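Local coordinates for protein response regulator FixJ (Bradyrhizobium japonicum, PDB 5XSO) that induces expression of nifA and fixK when activated by its partner FixL, acting as a DNA-binding response regulator of a two-component oxygen-sensing system, at residues D65-G70 and H95-L100; D72-L77 and M105-V110. All blocks are in the same frame, centred on the assembly; numbering follows the deposited sequence.

Interaction 1: residues D65-G70 and H95-L100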
loop_
_atom_site.group_PDB
_atom_site.type_symbol
_atom_site.label_atom_id
_atom_site.label_comp_id
_atom_site.label_asym_id
_atom_site.label_seq_id
_atom_site.Cartn_x
_atom_site.Cartn_y
_atom_site.Cartn_z
ATOM N N ASP A 65 -5.187 -13.319 12.392
ATOM C CA ASP A 65 -4.399 -14.430 12.932
ATOM C C ASP A 65 -3.232 -14.798 12.025
ATOM O O ASP A 65 -3.361 -14.853 10.797
ATOM C CB ASP A 65 -5.305 -15.648 13.154
ATOM C CG ASP A 65 -4.597 -16.761 13.941
ATOM O OD1 ASP A 65 -4.088 -17.692 13.284
ATOM O OD2 ASP A 65 -4.552 -16.688 15.164
ATOM N N VAL A 66 -2.084 -15.100 12.655
ATOM C CA VAL A 66 -0.831 -15.313 11.960
ATOM C C VAL A 66 -0.871 -16.603 11.170
ATOM O O VAL A 66 -0.144 -16.747 10.176
ATOM C CB VAL A 66 0.357 -15.342 12.945
ATOM C CG1 VAL A 66 0.183 -16.472 13.984
ATOM C CG2 VAL A 66 1.637 -15.501 12.211
ATOM N N ARG A 67 -1.655 -17.581 11.626
ATOM C CA ARG A 67 -1.696 -18.885 10.967
ATOM C C ARG A 67 -3.096 -19.252 10.474
ATOM O O ARG A 67 -3.546 -20.384 10.615
ATOM C CB ARG A 67 -1.113 -19.953 11.888
ATOM C CG ARG A 67 0.390 -19.927 11.742
ATOM C CD ARG A 67 1.106 -20.883 12.615
ATOM N NE ARG A 67 0.847 -22.244 12.213
ATOM C CZ ARG A 67 1.527 -23.283 12.667
ATOM N NH1 ARG A 67 2.521 -23.093 13.533
ATOM N NH2 ARG A 67 1.218 -24.507 12.251
ATOM N N MET A 68 -3.790 -18.293 9.869
ATOM C CA MET A 68 -5.028 -18.565 9.144
ATOM C C MET A 68 -4.807 -19.690 8.138
ATOM O O MET A 68 -3.901 -19.583 7.293
ATOM C CB MET A 68 -5.484 -17.312 8.410
ATOM C CG MET A 68 -6.341 -16.449 9.246
ATOM S SD MET A 68 -7.864 -17.304 9.657
ATOM C CE MET A 68 -8.901 -17.138 8.202
ATOM N N PRO A 69 -5.561 -20.788 8.221
ATOM C CA PRO A 69 -5.442 -21.848 7.197
ATOM C C PRO A 69 -5.675 -21.293 5.795
ATOM O O PRO A 69 -6.729 -20.736 5.494
ATOM C CB PRO A 69 -6.525 -22.858 7.601
ATOM C CG PRO A 69 -7.424 -22.123 8.594
ATOM C CD PRO A 69 -6.547 -21.118 9.267
ATOM N N GLY A 70 -4.656 -21.402 4.946
ATOM C CA GLY A 70 -4.768 -20.902 3.590
ATOM C C GLY A 70 -4.352 -19.459 3.379
ATOM O O GLY A 70 -4.370 -18.984 2.237
ATOM N N HIS A 95 2.822 -17.229 21.222
ATOM C CA HIS A 95 4.252 -16.953 21.322
ATOM C C HIS A 95 5.039 -17.841 20.380
ATOM O O HIS A 95 6.074 -17.418 19.879
ATOM C CB HIS A 95 4.820 -17.093 22.768
ATOM C CG HIS A 95 5.031 -18.495 23.245
ATOM N ND1 HIS A 95 6.288 -19.009 23.539
ATOM C CD2 HIS A 95 4.146 -19.482 23.508
ATOM C CE1 HIS A 95 6.158 -20.252 23.965
ATOM N NE2 HIS A 95 4.869 -20.561 23.961
ATOM N N GLY A 96 4.555 -19.058 20.120
ATOM C CA GLY A 96 5.311 -19.962 19.256
ATOM C C GLY A 96 5.420 -19.487 17.825
ATOM O O GLY A 96 6.351 -19.882 17.112
ATOM N N ASP A 97 4.519 -18.611 17.396
ATOM C CA ASP A 97 4.501 -18.169 16.010
ATOM C C ASP A 97 5.024 -16.764 15.840
ATOM O O ASP A 97 4.873 -16.183 14.770
ATOM C CB ASP A 97 3.074 -18.273 15.473
ATOM C CG ASP A 97 2.620 -19.697 15.370
ATOM O OD1 ASP A 97 3.458 -20.544 14.906
ATOM O OD2 ASP A 97 1.435 -19.938 15.656
ATOM N N VAL A 98 5.588 -16.184 16.905
ATOM C CA VAL A 98 6.175 -14.851 16.813
ATOM C C VAL A 98 7.141 -14.760 15.622
ATOM O O VAL A 98 7.166 -13.738 14.914
ATOM C CB VAL A 98 6.810 -14.491 18.170
ATOM C CG1 VAL A 98 7.736 -13.347 18.081
ATOM C CG2 VAL A 98 5.614 -14.105 19.102
ATOM N N PRO A 99 7.950 -15.782 15.355
ATOM C CA PRO A 99 8.857 -15.662 14.193
ATOM C C PRO A 99 8.130 -15.550 12.869
ATOM O O PRO A 99 8.645 -14.908 11.948
ATOM C CB PRO A 99 9.700 -16.939 14.262
ATOM C CG PRO A 99 9.697 -17.321 15.785
ATOM C CD PRO A 99 8.248 -16.980 16.170
ATOM N N LEU A 100 6.977 -16.200 12.732
ATOM C CA LEU A 100 6.166 -16.022 11.526
ATOM C C LEU A 100 5.622 -14.601 11.452
ATOM O O LEU A 100 5.652 -13.956 10.388
ATOM C CB LEU A 100 5.044 -17.047 11.549
ATOM C CG LEU A 100 4.125 -17.221 10.343
ATOM C CD1 LEU A 100 4.928 -17.293 9.061
ATOM C CD2 LEU A 100 3.346 -18.507 10.573
#

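Interaction 2: residues D72-L77 and M105-V110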
loop_
_atom_site.group_PDB
_atom_site.type_symbol
_atom_site.label_atom_id
_atom_site.label_comp_id
_atom_site.label_asym_id
_atom_site.label_seq_id
_atom_site.Cartn_x
_atom_site.Cartn_y
_atom_site.Cartn_z
ATOM N N ASP A 72 -1.630 -17.761 5.867
ATOM C CA ASP A 72 -0.863 -17.428 7.056
ATOM C C ASP A 72 -0.388 -15.979 6.956
ATOM O O ASP A 72 -0.649 -15.289 5.961
ATOM C CB ASP A 72 0.288 -18.424 7.228
ATOM C CG ASP A 72 1.435 -18.194 6.266
ATOM O OD1 ASP A 72 1.353 -17.298 5.401
ATOM O OD2 ASP A 72 2.454 -18.921 6.388
ATOM N N GLY A 73 0.331 -15.502 7.955
ATOM C CA GLY A 73 0.736 -14.108 7.931
ATOM C C GLY A 73 1.546 -13.742 6.705
ATOM O O GLY A 73 1.367 -12.656 6.139
ATOM N N ILE A 74 2.465 -14.627 6.291
ATOM C CA ILE A 74 3.289 -14.359 5.117
ATOM C C ILE A 74 2.429 -14.294 3.863
ATOM O O ILE A 74 2.590 -13.397 3.027
ATOM C CB ILE A 74 4.388 -15.425 4.972
ATOM C CG1 ILE A 74 5.450 -15.247 6.052
ATOM C CG2 ILE A 74 5.021 -15.366 3.567
ATOM C CD1 ILE A 74 6.489 -16.359 6.021
ATOM N N GLU A 75 1.537 -15.271 3.689
ATOM C CA GLU A 75 0.778 -15.343 2.442
ATOM C C GLU A 75 -0.171 -14.159 2.327
ATOM O O GLU A 75 -0.280 -13.536 1.255
ATOM C CB GLU A 75 0.016 -16.670 2.367
ATOM C CG GLU A 75 -0.652 -16.981 0.989
ATOM C CD GLU A 75 0.324 -16.994 -0.210
ATOM O OE1 GLU A 75 0.895 -18.072 -0.521
ATOM O OE2 GLU A 75 0.500 -15.932 -0.856
ATOM N N LEU A 76 -0.850 -13.827 3.433
ATOM C CA LEU A 76 -1.711 -12.654 3.469
ATOM C C LEU A 76 -0.950 -11.414 3.021
ATOM O O LEU A 76 -1.380 -10.697 2.107
ATOM C CB LEU A 76 -2.246 -12.468 4.884
ATOM C CG LEU A 76 -3.120 -11.228 5.043
ATOM C CD1 LEU A 76 -4.329 -11.380 4.174
ATOM C CD2 LEU A 76 -3.489 -11.002 6.525
ATOM N N LEU A 77 0.216 -11.177 3.627
ATOM C CA LEU A 77 1.007 -10.005 3.260
ATOM C C LEU A 77 1.445 -10.062 1.794
ATOM O O LEU A 77 1.376 -9.052 1.080
ATOM C CB LEU A 77 2.215 -9.886 4.189
ATOM C CG LEU A 77 2.100 -8.889 5.341
ATOM C CD1 LEU A 77 2.000 -7.482 4.757
ATOM C CD2 LEU A 77 0.899 -9.196 6.223
ATOM N N MET A 105 5.961 -8.882 9.328
ATOM C CA MET A 105 6.340 -7.478 9.398
ATOM C C MET A 105 7.435 -7.136 8.397
ATOM O O MET A 105 7.440 -6.029 7.842
ATOM C CB MET A 105 6.758 -7.044 10.803
ATOM C CG MET A 105 5.625 -7.165 11.841
ATOM S SD MET A 105 6.227 -6.600 13.420
ATOM C CE MET A 105 6.403 -4.825 13.106
ATOM N N LYS A 106 8.347 -8.069 8.132
ATOM C CA LYS A 106 9.360 -7.764 7.113
ATOM C C LYS A 106 8.704 -7.569 5.756
ATOM O O LYS A 106 9.176 -6.770 4.944
ATOM C CB LYS A 106 10.407 -8.865 7.068
ATOM C CG LYS A 106 11.418 -8.727 8.208
ATOM C CD LYS A 106 12.171 -10.035 8.541
ATOM C CE LYS A 106 12.688 -10.777 7.322
ATOM N NZ LYS A 106 13.976 -11.511 7.628
ATOM N N LEU A 107 7.594 -8.269 5.503
ATOM C CA LEU A 107 6.831 -8.105 4.271
ATOM C C LEU A 107 5.879 -6.919 4.301
ATOM O O LEU A 107 5.263 -6.621 3.265
ATOM C CB LEU A 107 6.044 -9.380 3.957
ATOM C CG LEU A 107 6.821 -10.686 3.724
ATOM C CD1 LEU A 107 5.921 -11.898 3.865
ATOM C CD2 LEU A 107 7.482 -10.686 2.343
ATOM N N GLY A 108 5.727 -6.241 5.443
ATOM C CA GLY A 108 4.947 -5.023 5.435
ATOM C C GLY A 108 3.895 -4.897 6.529
ATOM O O GLY A 108 3.318 -3.817 6.693
ATOM N N ALA A 109 3.635 -5.952 7.284
ATOM C CA ALA A 109 2.682 -5.790 8.390
ATOM C C ALA A 109 3.178 -4.704 9.347
ATOM O O ALA A 109 4.393 -4.556 9.582
ATOM C CB ALA A 109 2.501 -7.114 9.147
ATOM N N VAL A 110 2.233 -3.946 9.921
ATOM C CA VAL A 110 2.607 -2.802 10.744
ATOM C C VAL A 110 3.117 -3.239 12.125
ATOM O O VAL A 110 4.126 -2.711 12.640
ATOM C CB VAL A 110 1.400 -1.854 10.833
ATOM C CG1 VAL A 110 1.582 -0.812 11.956
ATOM C CG2 VAL A 110 1.147 -1.205 9.449
#

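Interaction 1: residues D65-G70 and H95-L100
Val66 and Leu100 mark the nearest approach of the two backbones, with 7.0 Å between their CA atoms, where the loop leaving strand 61-65 faces the 3-10 turn and first helical turn of 95-100. Val66 carries the apolar part with its two methyl branches divided between two partners. CG2, anti to the backbone N, lies 3.6 Å from CG of Leu100, while CG1 meets CB of Asp97 at 3.7 Å. Arg67 then reaches over the same two residues: its CG rests on CD2 of Leu100 at 3.5 Å, and its CD lies close to both carboxylate oxygens of Asp97. A bend at chi3 (68°) turns NE aside from the line of the chain, and NH1 beyond it donates to OD1 of Asp97 at 3.0 Å. This salt bridge is nearly straight (N-H...O 164°), lies in the guanidinium plane and uses the syn side of OD1, although the two flat groups are turned 57° against each other.

The contact borders the acidic pocket of a CheY-like receiver domain, to which 65-70 contributes Asp65 and Arg67, both probable magnesium ligands, with Asp21 and Asp22 on the neighbouring loop; the protein is here in its unphosphorylated, monomeric state. Asp65 is itself tied to the loop by an Asx turn, its OD1 accepting from the backbone N of Arg67 at 2.9 Å from above the carboxylate plane. Asp97 sits at the N-cap position of helix 98-106, but its side chain makes no capping bond. Inward, Val66 packs on Ile91 and Thr93 of strand 89-93.

Interaction 2: residues D72-L77 and M105-V110
Leu77 and Leu107 face each other with CB atoms 3.9 Å apart, and their CA atoms, at 6.2 Å, are the closest across the contact. From there the Leu77 side chain reaches past the end of helix 98-106: CD1 lies against backbone, 3.4 Å from N of Ala109, while CD2 meets the CB of Ala109 at 3.9 Å. Leu107 also reaches Ile74, about one turn earlier in helix 73-82. Its CG stands beside its own backbone N (chi1 -61°), and CD1 beyond reaches CG2 of Ile74 at 3.6 Å, the two side chains crossing at a slant.

Just beside the contact, Lys81 NZ bonds to O of Leu107, and Leu77 also touches Ile89 of the central sheet. The second shell fixes both helix ends. Gly108, at positive phi (132°), closes a Schellman motif in which its N bonds to O of Met105. At the start of helix 73-82, Asp72 is the N-cap, its OD1 accepting from N of Glu75 at 2.7 Å in a nearly straight bond (167°).

No hydrogen bond joins the two segments of the receiver domain: aliphatic groups and Leu77 CD1 against backbone make the contact, with Lys81 adding a polar link just outside 72-77.

How the interactions relate
Interactions 1 and 2 have centres 10 Å apart and lie wholly within the receiver domain, on the same side of the chain's centre. Their segments alternate along the chain: 65-70, 72-77, 95-100, 105-110; strand 89-93 comes between 72-77 and 95-100. Interaction 1 joins the loop after strand 61-65 to the start of helix 98-106, and interaction 2 joins helix 73-82 to its end. They touch directly: O of Val66 probably accepts from N of Gly73 (2.6 Å), and CD1 of Leu100 packs on CD1 of Ile74 (3.5 Å). The two contacts therefore adjoin, and packing runs from beside the probable magnesium site along the two helices.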